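Local coordinates for protein caspase-1 subunit p19/18 (Spodoptera frugiperda, PDB 1M72) that probably cleaves protein substrates as a cysteine protease in the caspase activation cascade that carries out apoptosis, working as a tetramer of two heterodimers, at residues N84-H95 and Y128-P136; D94-V105 and T137-Q148. All blocks are in the same frame, centred on the assembly; numbering follows the deposited sequence.

In the fold
Helix 80-92 and strand 98-106 follow each other in the chain, and each finds its partner past residue 127: interaction 1 sets the helix against the loop after helix 125-128, and interaction 2 pairs the strand with strand 143-148. The two contacts cross along the sequence, share Asp94 and His95, and have centres about 10 Å apart on the same side of the chain's centre. They also touch, the ring of Phe130 meeting Leu101 of the strand. Together they form one continuous block of the caspase domain, with a helix and loop over one face of the mixed central sheet and two parallel inner strands leading toward the catalytic end.

Interaction 1 (N84-H95 and Y128-P136); sequences NKFIQQTAEMDH and YYFTADKCP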
loop_
_atom_site.group_PDB
_atom_site.type_symbol
_atom_site.label_atom_id
_atom_site.label_comp_id
_atom_site.label_asym_id
_atom_site.label_seq_id
_atom_site.Cartn_x
_atom_site.Cartn_y
_atom_site.Cartn_z
ATOM N N ASN C 84 -16.381 -0.968 17.795
ATOM C CA ASN C 84 -16.892 -2.043 16.998
ATOM C C ASN C 84 -18.362 -1.904 16.680
ATOM O O ASN C 84 -18.791 -2.211 15.567
ATOM C CB ASN C 84 -16.642 -3.376 17.654
ATOM C CG ASN C 84 -16.984 -4.511 16.731
ATOM O OD1 ASN C 84 -18.092 -4.555 16.199
ATOM N ND2 ASN C 84 -16.041 -5.433 16.516
ATOM N N LYS C 85 -19.131 -1.424 17.646
ATOM C CA LYS C 85 -20.569 -1.243 17.466
ATOM C C LYS C 85 -20.886 -0.166 16.427
ATOM O O LYS C 85 -21.665 -0.403 15.508
ATOM C CB LYS C 85 -21.199 -0.909 18.825
ATOM C CG LYS C 85 -22.284 0.147 18.838
ATOM C CD LYS C 85 -22.155 0.977 20.124
ATOM C CE LYS C 85 -23.383 1.851 20.381
ATOM N NZ LYS C 85 -23.685 2.740 19.220
ATOM N N PHE C 86 -20.298 1.016 16.584
ATOM C CA PHE C 86 -20.517 2.090 15.636
ATOM C C PHE C 86 -20.035 1.718 14.222
ATOM O O PHE C 86 -20.616 2.155 13.242
ATOM C CB PHE C 86 -19.832 3.362 16.116
ATOM C CG PHE C 86 -20.559 4.047 17.256
ATOM C CD1 PHE C 86 -21.837 4.595 17.063
ATOM C CD2 PHE C 86 -19.968 4.168 18.522
ATOM C CE1 PHE C 86 -22.500 5.259 18.119
ATOM C CE2 PHE C 86 -20.628 4.827 19.586
ATOM C CZ PHE C 86 -21.885 5.370 19.383
ATOM N N ILE C 87 -18.986 0.908 14.130
ATOM C CA ILE C 87 -18.458 0.476 12.853
ATOM C C ILE C 87 -19.504 -0.400 12.181
ATOM O O ILE C 87 -19.815 -0.213 11.015
ATOM C CB ILE C 87 -17.131 -0.313 13.048
ATOM C CG1 ILE C 87 -15.981 0.662 13.325
ATOM C CG2 ILE C 87 -16.817 -1.174 11.832
ATOM C CD1 ILE C 87 -15.467 1.334 12.098
ATOM N N GLN C 88 -20.051 -1.360 12.918
ATOM C CA GLN C 88 -21.060 -2.235 12.365
ATOM C C GLN C 88 -22.299 -1.447 11.942
ATOM O O GLN C 88 -22.853 -1.671 10.875
ATOM C CB GLN C 88 -21.447 -3.315 13.375
ATOM C CG GLN C 88 -20.324 -4.264 13.744
ATOM C CD GLN C 88 -20.821 -5.690 14.018
ATOM O OE1 GLN C 88 -21.809 -6.139 13.426
ATOM N NE2 GLN C 88 -20.118 -6.418 14.894
ATOM N N GLN C 89 -22.722 -0.502 12.758
ATOM C CA GLN C 89 -23.914 0.248 12.412
ATOM C C GLN C 89 -23.662 1.079 11.162
ATOM O O GLN C 89 -24.553 1.298 10.334
ATOM C CB GLN C 89 -24.314 1.160 13.553
ATOM C CG GLN C 89 -24.377 0.495 14.907
ATOM C CD GLN C 89 -24.867 1.469 15.967
ATOM O OE1 GLN C 89 -24.466 2.645 15.976
ATOM N NE2 GLN C 89 -25.741 0.994 16.864
ATOM N N THR C 90 -22.432 1.554 11.033
ATOM C CA THR C 90 -22.082 2.335 9.877
ATOM C C THR C 90 -22.134 1.404 8.659
ATOM O O THR C 90 -22.653 1.783 7.599
ATOM C CB THR C 90 -20.674 2.907 10.013
ATOM O OG1 THR C 90 -20.675 3.927 11.012
ATOM C CG2 THR C 90 -20.219 3.497 8.700
ATOM N N ALA C 91 -21.613 0.186 8.824
ATOM C CA ALA C 91 -21.588 -0.779 7.728
ATOM C C ALA C 91 -22.984 -1.259 7.354
ATOM O O ALA C 91 -23.190 -1.846 6.286
ATOM C CB ALA C 91 -20.732 -1.960 8.086
ATOM N N GLU C 92 -23.927 -0.970 8.237
ATOM C CA GLU C 92 -25.298 -1.387 8.089
ATOM C C GLU C 92 -26.162 -0.292 7.514
ATOM O O GLU C 92 -27.289 -0.543 7.137
ATOM C CB GLU C 92 -25.845 -1.839 9.459
ATOM C CG GLU C 92 -25.776 -3.358 9.694
ATOM C CD GLU C 92 -25.778 -3.759 11.169
ATOM O OE1 GLU C 92 -26.461 -3.098 12.001
ATOM O OE2 GLU C 92 -25.092 -4.765 11.491
ATOM N N MET C 93 -25.640 0.925 7.433
ATOM C CA MET C 93 -26.433 2.013 6.885
ATOM C C MET C 93 -26.543 1.932 5.363
ATOM O O MET C 93 -25.885 1.128 4.712
ATOM C CB MET C 93 -25.813 3.338 7.300
ATOM C CG MET C 93 -25.653 3.444 8.805
ATOM S SD MET C 93 -25.018 5.009 9.253
ATOM C CE MET C 93 -26.149 5.505 10.668
ATOM N N ASP C 94 -27.383 2.771 4.797
ATOM C CA ASP C 94 -27.558 2.785 3.361
ATOM C C ASP C 94 -26.677 3.883 2.765
ATOM O O ASP C 94 -26.951 5.071 2.917
ATOM C CB ASP C 94 -29.038 3.021 3.041
ATOM C CG ASP C 94 -29.308 3.112 1.552
ATOM O OD1 ASP C 94 -28.372 2.980 0.728
ATOM O OD2 ASP C 94 -30.479 3.326 1.213
ATOM N N HIS C 95 -25.610 3.470 2.091
ATOM C CA HIS C 95 -24.651 4.405 1.503
ATOM C C HIS C 95 -24.917 4.732 0.039
ATOM O O HIS C 95 -24.077 5.350 -0.631
ATOM C CB HIS C 95 -23.240 3.831 1.667
ATOM C CG HIS C 95 -22.816 3.721 3.088
ATOM N ND1 HIS C 95 -22.310 4.790 3.793
ATOM C CD2 HIS C 95 -22.906 2.696 3.965
ATOM C CE1 HIS C 95 -22.111 4.429 5.043
ATOM N NE2 HIS C 95 -22.466 3.163 5.175
ATOM N N TYR C 128 -13.078 -4.611 7.968
ATOM C CA TYR C 128 -13.687 -5.919 7.803
ATOM C C TYR C 128 -15.150 -5.873 7.341
ATOM O O TYR C 128 -15.526 -6.576 6.383
ATOM C CB TYR C 128 -13.605 -6.704 9.125
ATOM C CG TYR C 128 -14.384 -8.004 9.135
ATOM C CD1 TYR C 128 -13.900 -9.154 8.465
ATOM C CD2 TYR C 128 -15.621 -8.087 9.796
ATOM C CE1 TYR C 128 -14.654 -10.365 8.461
ATOM C CE2 TYR C 128 -16.364 -9.271 9.802
ATOM C CZ TYR C 128 -15.882 -10.390 9.138
ATOM O OH TYR C 128 -16.631 -11.526 9.160
ATOM N N TYR C 129 -15.969 -5.075 8.025
ATOM C CA TYR C 129 -17.398 -4.943 7.706
ATOM C C TYR C 129 -17.760 -4.135 6.458
ATOM O O TYR C 129 -18.948 -3.963 6.148
ATOM C CB TYR C 129 -18.161 -4.308 8.884
ATOM C CG TYR C 129 -18.003 -5.038 10.199
ATOM C CD1 TYR C 129 -17.013 -4.656 11.111
ATOM C CD2 TYR C 129 -18.831 -6.125 10.528
ATOM C CE1 TYR C 129 -16.848 -5.326 12.315
ATOM C CE2 TYR C 129 -18.670 -6.810 11.733
ATOM C CZ TYR C 129 -17.674 -6.400 12.617
ATOM O OH TYR C 129 -17.469 -7.060 13.797
ATOM N N PHE C 130 -16.767 -3.618 5.746
ATOM C CA PHE C 130 -17.095 -2.832 4.586
ATOM C C PHE C 130 -16.784 -3.490 3.257
ATOM O O PHE C 130 -16.826 -2.839 2.220
ATOM C CB PHE C 130 -16.439 -1.471 4.708
ATOM C CG PHE C 130 -16.903 -0.700 5.906
ATOM C CD1 PHE C 130 -18.170 -0.094 5.916
ATOM C CD2 PHE C 130 -16.091 -0.604 7.052
ATOM C CE1 PHE C 130 -18.622 0.603 7.066
ATOM C CE2 PHE C 130 -16.524 0.090 8.215
ATOM C CZ PHE C 130 -17.782 0.694 8.231
ATOM N N THR C 131 -16.454 -4.779 3.268
ATOM C CA THR C 131 -16.226 -5.432 1.985
ATOM C C THR C 131 -17.581 -5.427 1.213
ATOM O O THR C 131 -18.655 -5.345 1.824
ATOM C CB THR C 131 -15.642 -6.860 2.169
ATOM O OG1 THR C 131 -16.502 -7.648 3.013
ATOM C CG2 THR C 131 -14.192 -6.770 2.758
ATOM N N ALA C 132 -17.545 -5.475 -0.111
ATOM C CA ALA C 132 -18.793 -5.385 -0.911
ATOM C C ALA C 132 -19.925 -6.335 -0.528
ATOM O O ALA C 132 -21.091 -5.979 -0.623
ATOM C CB ALA C 132 -18.492 -5.544 -2.395
ATOM N N ASP C 133 -19.592 -7.554 -0.116
ATOM C CA ASP C 133 -20.632 -8.477 0.280
ATOM C C ASP C 133 -21.335 -8.026 1.570
ATOM O O ASP C 133 -22.546 -8.192 1.702
ATOM C CB ASP C 133 -20.036 -9.872 0.432
ATOM C CG ASP C 133 -18.851 -9.894 1.372
ATOM O OD1 ASP C 133 -18.181 -8.847 1.527
ATOM O OD2 ASP C 133 -18.592 -10.966 1.943
ATOM N N LYS C 134 -20.602 -7.441 2.509
ATOM C CA LYS C 134 -21.203 -7.004 3.772
ATOM C C LYS C 134 -21.833 -5.619 3.694
ATOM O O LYS C 134 -22.761 -5.322 4.446
ATOM C CB LYS C 134 -20.159 -7.033 4.900
ATOM C CG LYS C 134 -19.495 -8.410 5.066
ATOM C CD LYS C 134 -18.544 -8.504 6.250
ATOM C CE LYS C 134 -17.607 -9.719 6.116
ATOM N NZ LYS C 134 -18.317 -10.988 6.386
ATOM N N CYS C 135 -21.322 -4.770 2.797
ATOM C CA CYS C 135 -21.838 -3.420 2.623
ATOM C C CYS C 135 -21.986 -3.074 1.104
ATOM O O CYS C 135 -21.210 -2.278 0.533
ATOM C CB CYS C 135 -20.915 -2.431 3.344
ATOM S SG CYS C 135 -21.528 -0.745 3.443
ATOM N N PRO C 136 -23.006 -3.674 0.447
ATOM C CA PRO C 136 -23.329 -3.501 -0.973
ATOM C C PRO C 136 -23.506 -2.042 -1.394
ATOM O O PRO C 136 -23.095 -1.684 -2.476
ATOM C CB PRO C 136 -24.634 -4.299 -1.156
ATOM C CG PRO C 136 -24.694 -5.195 0.007
ATOM C CD PRO C 136 -24.061 -4.434 1.134
#
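Tyr129, Phe130 and Ala91 show how a helix with a small residue on its inner side can take aromatic groups close to its backbone. The methyl of Ala91 points at the loop, with CB 3.6 Å from CB of Tyr129, and the ring of Phe130 comes closer still: CE1 lies 3.3 Å from CA of Ala91. One turn earlier, CG2 of Ile87 bridges the two aromatic residues, 3.6 Å from CD1 of Tyr129 and slightly farther from CE2 of Phe130. With CG1 anti to the carbonyl carbon (chi1 -77°), the CG2 branch is the one left to face both rings. CG2 of Thr90 lies at the edge of the Phe130 ring, near its plane.

In the caspase fold this helix lies over the central sheet, and Phe130 is wedged beneath it, also touching Leu101, Lys143 and Phe145 of the inner strands. Tyr129 sits nearer the surface, where its ring is sandwiched: Tyr128 lies over the centre of one face, and CG of Gln88 over the other, 3.7 Å from the centroid. The amide of Gln88 is stacked on the ring, their planes 24° apart. A bond from Gln88 NE2 to Asn84 OD1 (3.0 Å), made on a lone pair and in the planes of both amides, fixes the rotation of the Gln88 group. From the same Asn84 amide, ND2 gives a weak hydrogen bond to OH of Tyr129 at 3.5 Å.

Past the helix end, SG of Cys135 approaches the His95 ring obliquely, 3.7 Å from CD2. The histidine is held by NE2, which donates a nearly straight bond (169°) to the carbonyl O of Thr90. Met93 N reaches the same oxygen from the opposite face of its plane.

Interaction 2 (D94-V105 and T137-Q148); sequences DHSDADCLLVAV and TLAGKPKLFFIQ. With EDO (1,2-ethanediol), chain H.
Two inner strands of the six-stranded caspase sheet, 98-106 and 143-148, run side by side and parallel, their segment axes 4.6 Å apart. The ladder is regular: Leu101, Val103 and Val105 each use both N and O, alternating between partners on 142-148, beginning with Pro142 O just ahead of the second strand. Leu144 N to Leu101 O (2.7 Å, 171°) is the straightest of these bonds, and the series ends with Gln148 N on Val105 O.

Val103 and Phe145 are neighbours on one face of the sheet; CG2 of the valine lies 3.5 Å from CE2 of the ring, which it meets obliquely. On the other face Leu102 reaches diagonally to Phe146, its CD1 3.9 Å from CE1 and the two side chains at about a right angle. Helix 203-215 also packs on Phe146 through Phe204 and Leu208. At the far end Gln148, bonded through NE2 to an acidic side chain of the bound peptide, leads on to Cys150, an active-site residue by similarity.

Before the strands, the two loops are joined by side-chain bonds. Thr137 places OG1 between its backbone N and carbonyl carbon (chi1 68°), facing His95 N, which donates a 2.6 Å bond. The same oxygen lies at the edge of the His95 ring, in its plane, while CD1 of Leu138 stands over one face. The extended chain of Lys141 carries NZ to the carbonyls of the turn 95-98, Ala98 O at 2.8 Å and, weakly, Ser96 O, and to Thr137 O of its own segment. A 1,2-ethanediol, probably from the crystallisation liquor, donates through O1 to Gly140 O at 2.7 Å. Several backbone carbonyls are thus gathered round one ammonium group, which should stabilise its charge and tie the two loops together.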
loop_
_atom_site.group_PDB
_atom_site.type_symbol
_atom_site.label_atom_id
_atom_site.label_comp_id
_atom_site.label_asym_id
_atom_site.label_seq_id
_atom_site.Cartn_x
_atom_site.Cartn_y
_atom_site.Cartn_z
ATOM N N ASP C 94 -27.383 2.771 4.797
ATOM C CA ASP C 94 -27.558 2.785 3.361
ATOM C C ASP C 94 -26.677 3.883 2.765
ATOM O O ASP C 94 -26.951 5.071 2.917
ATOM C CB ASP C 94 -29.038 3.021 3.041
ATOM C CG ASP C 94 -29.308 3.112 1.552
ATOM O OD1 ASP C 94 -28.372 2.980 0.728
ATOM O OD2 ASP C 94 -30.479 3.326 1.213
ATOM N N HIS C 95 -25.610 3.470 2.091
ATOM C CA HIS C 95 -24.651 4.405 1.503
ATOM C C HIS C 95 -24.917 4.732 0.039
ATOM O O HIS C 95 -24.077 5.350 -0.631
ATOM C CB HIS C 95 -23.240 3.831 1.667
ATOM C CG HIS C 95 -22.816 3.721 3.088
ATOM N ND1 HIS C 95 -22.310 4.790 3.793
ATOM C CD2 HIS C 95 -22.906 2.696 3.965
ATOM C CE1 HIS C 95 -22.111 4.429 5.043
ATOM N NE2 HIS C 95 -22.466 3.163 5.175
ATOM N N SER C 96 -26.097 4.346 -0.439
ATOM C CA SER C 96 -26.481 4.574 -1.834
ATOM C C SER C 96 -26.211 5.977 -2.342
ATOM O O SER C 96 -25.732 6.145 -3.456
ATOM C CB SER C 96 -27.960 4.241 -2.042
ATOM O OG SER C 96 -28.186 2.845 -1.897
ATOM N N ASP C 97 -26.497 6.984 -1.532
ATOM C CA ASP C 97 -26.281 8.346 -2.011
ATOM C C ASP C 97 -24.976 9.016 -1.605
ATOM O O ASP C 97 -24.838 10.230 -1.755
ATOM C CB ASP C 97 -27.492 9.242 -1.668
ATOM C CG ASP C 97 -28.784 8.772 -2.378
ATOM O OD1 ASP C 97 -28.718 8.397 -3.558
ATOM O OD2 ASP C 97 -29.867 8.763 -1.755
ATOM N N ALA C 98 -24.014 8.211 -1.147
ATOM C CA ALA C 98 -22.691 8.729 -0.765
ATOM C C ALA C 98 -21.595 8.330 -1.792
ATOM O O ALA C 98 -21.652 7.267 -2.392
ATOM C CB ALA C 98 -22.302 8.210 0.627
ATOM N N ASP C 99 -20.622 9.206 -2.004
ATOM C CA ASP C 99 -19.525 8.899 -2.918
ATOM C C ASP C 99 -18.570 7.855 -2.309
ATOM O O ASP C 99 -17.983 7.036 -3.039
ATOM C CB ASP C 99 -18.619 10.130 -3.190
ATOM C CG ASP C 99 -19.337 11.299 -3.871
ATOM O OD1 ASP C 99 -20.200 11.073 -4.759
ATOM O OD2 ASP C 99 -18.991 12.454 -3.515
ATOM N N CYS C 100 -18.424 7.891 -0.977
ATOM C CA CYS C 100 -17.416 7.076 -0.296
ATOM C C CYS C 100 -17.582 7.035 1.243
ATOM O O CYS C 100 -18.570 7.533 1.806
ATOM C CB CYS C 100 -16.029 7.694 -0.605
ATOM S SG CYS C 100 -15.785 9.379 0.157
ATOM N N LEU C 101 -16.611 6.413 1.900
ATOM C CA LEU C 101 -16.581 6.329 3.366
ATOM C C LEU C 101 -15.135 6.554 3.780
ATOM O O LEU C 101 -14.207 6.095 3.107
ATOM C CB LEU C 101 -17.022 4.962 3.880
ATOM C CG LEU C 101 -16.786 4.688 5.379
ATOM C CD1 LEU C 101 -17.867 5.369 6.177
ATOM C CD2 LEU C 101 -16.754 3.157 5.665
ATOM N N LEU C 102 -14.966 7.304 4.852
ATOM C CA LEU C 102 -13.672 7.598 5.407
ATOM C C LEU C 102 -13.729 7.281 6.894
ATOM O O LEU C 102 -14.628 7.749 7.601
ATOM C CB LEU C 102 -13.347 9.083 5.234
ATOM C CG LEU C 102 -11.897 9.449 5.620
ATOM C CD1 LEU C 102 -11.456 10.720 4.845
ATOM C CD2 LEU C 102 -11.749 9.644 7.180
ATOM N N VAL C 103 -12.786 6.470 7.365
ATOM C CA VAL C 103 -12.696 6.171 8.792
ATOM C C VAL C 103 -11.255 6.607 9.215
ATOM O O VAL C 103 -10.288 6.320 8.500
ATOM C CB VAL C 103 -12.865 4.646 9.063
ATOM C CG1 VAL C 103 -12.687 4.353 10.530
ATOM C CG2 VAL C 103 -14.197 4.150 8.572
ATOM N N ALA C 104 -11.114 7.320 10.339
ATOM C CA ALA C 104 -9.788 7.706 10.839
ATOM C C ALA C 104 -9.624 7.243 12.309
ATOM O O ALA C 104 -10.571 7.262 13.101
ATOM C CB ALA C 104 -9.585 9.252 10.740
ATOM N N VAL C 105 -8.432 6.821 12.679
ATOM C CA VAL C 105 -8.208 6.394 14.039
ATOM C C VAL C 105 -6.926 7.042 14.504
ATOM O O VAL C 105 -5.912 6.951 13.833
ATOM C CB VAL C 105 -8.112 4.846 14.139
ATOM C CG1 VAL C 105 -7.879 4.406 15.606
ATOM C CG2 VAL C 105 -9.384 4.222 13.640
ATOM N N THR C 137 -24.087 -1.184 -0.564
ATOM C CA THR C 137 -24.262 0.209 -0.995
ATOM C C THR C 137 -22.989 1.062 -1.126
ATOM O O THR C 137 -23.067 2.245 -1.497
ATOM C CB THR C 137 -25.304 0.937 -0.132
ATOM O OG1 THR C 137 -24.814 1.115 1.197
ATOM C CG2 THR C 137 -26.618 0.094 -0.075
ATOM N N LEU C 138 -21.819 0.492 -0.787
ATOM C CA LEU C 138 -20.566 1.217 -0.988
ATOM C C LEU C 138 -19.819 0.377 -2.020
ATOM O O LEU C 138 -18.648 0.618 -2.313
ATOM C CB LEU C 138 -19.736 1.349 0.300
ATOM C CG LEU C 138 -20.059 2.378 1.406
ATOM C CD1 LEU C 138 -19.171 2.083 2.600
ATOM C CD2 LEU C 138 -19.839 3.833 0.932
ATOM N N ALA C 139 -20.499 -0.613 -2.591
ATOM C CA ALA C 139 -19.836 -1.445 -3.585
ATOM C C ALA C 139 -19.469 -0.613 -4.817
ATOM O O ALA C 139 -20.311 0.086 -5.398
ATOM C CB ALA C 139 -20.721 -2.639 -3.988
ATOM N N GLY C 140 -18.197 -0.703 -5.190
ATOM C CA GLY C 140 -17.687 0.017 -6.342
ATOM C C GLY C 140 -17.245 1.419 -5.970
ATOM O O GLY C 140 -16.795 2.198 -6.829
ATOM N N LYS C 141 -17.402 1.748 -4.691
ATOM C CA LYS C 141 -17.027 3.067 -4.183
ATOM C C LYS C 141 -15.786 3.022 -3.262
ATOM O O LYS C 141 -15.536 2.034 -2.584
ATOM C CB LYS C 141 -18.199 3.664 -3.431
ATOM C CG LYS C 141 -19.430 3.789 -4.293
ATOM C CD LYS C 141 -20.531 4.380 -3.438
ATOM C CE LYS C 141 -21.866 4.401 -4.130
ATOM N NZ LYS C 141 -22.868 4.799 -3.103
ATOM N N PRO C 142 -15.008 4.106 -3.229
ATOM C CA PRO C 142 -13.817 4.121 -2.381
ATOM C C PRO C 142 -14.098 4.135 -0.867
ATOM O O PRO C 142 -14.917 4.905 -0.372
ATOM C CB PRO C 142 -13.061 5.367 -2.861
ATOM C CG PRO C 142 -14.129 6.276 -3.275
ATOM C CD PRO C 142 -15.136 5.362 -3.988
ATOM N N LYS C 143 -13.391 3.263 -0.152
ATOM C CA LYS C 143 -13.499 3.147 1.304
ATOM C C LYS C 143 -12.098 3.472 1.850
ATOM O O LYS C 143 -11.144 2.713 1.674
ATOM C CB LYS C 143 -13.976 1.718 1.659
ATOM C CG LYS C 143 -15.357 1.438 1.033
ATOM C CD LYS C 143 -15.709 -0.030 0.972
ATOM C CE LYS C 143 -15.174 -0.684 -0.303
ATOM N NZ LYS C 143 -16.100 -0.462 -1.474
ATOM N N LEU C 144 -12.003 4.631 2.494
ATOM C CA LEU C 144 -10.753 5.166 3.029
ATOM C C LEU C 144 -10.499 5.004 4.538
ATOM O O LEU C 144 -11.367 5.262 5.387
ATOM C CB LEU C 144 -10.647 6.653 2.643
ATOM C CG LEU C 144 -11.236 6.992 1.259
ATOM C CD1 LEU C 144 -11.237 8.498 1.025
ATOM C CD2 LEU C 144 -10.438 6.312 0.157
ATOM N N PHE C 145 -9.270 4.612 4.859
ATOM C CA PHE C 145 -8.901 4.406 6.243
ATOM C C PHE C 145 -7.589 5.094 6.563
ATOM O O PHE C 145 -6.589 4.876 5.883
ATOM C CB PHE C 145 -8.818 2.902 6.545
ATOM C CG PHE C 145 -10.135 2.204 6.363
ATOM C CD1 PHE C 145 -10.579 1.849 5.084
ATOM C CD2 PHE C 145 -10.998 2.024 7.444
ATOM C CE1 PHE C 145 -11.856 1.343 4.867
ATOM C CE2 PHE C 145 -12.281 1.519 7.252
ATOM C CZ PHE C 145 -12.720 1.180 5.963
ATOM N N PHE C 146 -7.600 5.928 7.605
ATOM C CA PHE C 146 -6.394 6.616 8.000
ATOM C C PHE C 146 -6.064 6.273 9.428
ATOM O O PHE C 146 -6.895 6.429 10.327
ATOM C CB PHE C 146 -6.555 8.117 7.823
ATOM C CG PHE C 146 -6.708 8.514 6.406
ATOM C CD1 PHE C 146 -7.975 8.504 5.797
ATOM C CD2 PHE C 146 -5.596 8.861 5.654
ATOM C CE1 PHE C 146 -8.120 8.838 4.453
ATOM C CE2 PHE C 146 -5.718 9.201 4.291
ATOM C CZ PHE C 146 -6.995 9.188 3.686
ATOM N N ILE C 147 -4.840 5.807 9.637
ATOM C CA ILE C 147 -4.459 5.406 10.971
ATOM C C ILE C 147 -3.235 6.081 11.523
ATOM O O ILE C 147 -2.115 5.935 10.984
ATOM C CB ILE C 147 -4.255 3.876 11.017
ATOM C CG1 ILE C 147 -5.561 3.187 10.600
ATOM C CG2 ILE C 147 -3.832 3.431 12.427
ATOM C CD1 ILE C 147 -5.334 1.876 10.100
ATOM N N GLN C 148 -3.440 6.863 12.578
ATOM C CA GLN C 148 -2.303 7.505 13.263
ATOM C C GLN C 148 -2.121 6.671 14.545
ATOM O O GLN C 148 -2.945 6.735 15.438
ATOM C CB GLN C 148 -2.610 8.951 13.607
ATOM C CG GLN C 148 -1.567 9.651 14.545
ATOM C CD GLN C 148 -0.140 9.469 14.076
ATOM O OE1 GLN C 148 0.194 9.675 12.899
ATOM N NE2 GLN C 148 0.720 9.082 14.994
HETATM C C1 EDO H . -18.175 5.360 -7.679
HETATM O O1 EDO H . -17.259 4.478 -8.293
HETATM C C2 EDO H . -17.471 6.216 -6.665
HETATM O O2 EDO H . -18.417 6.576 -5.682
#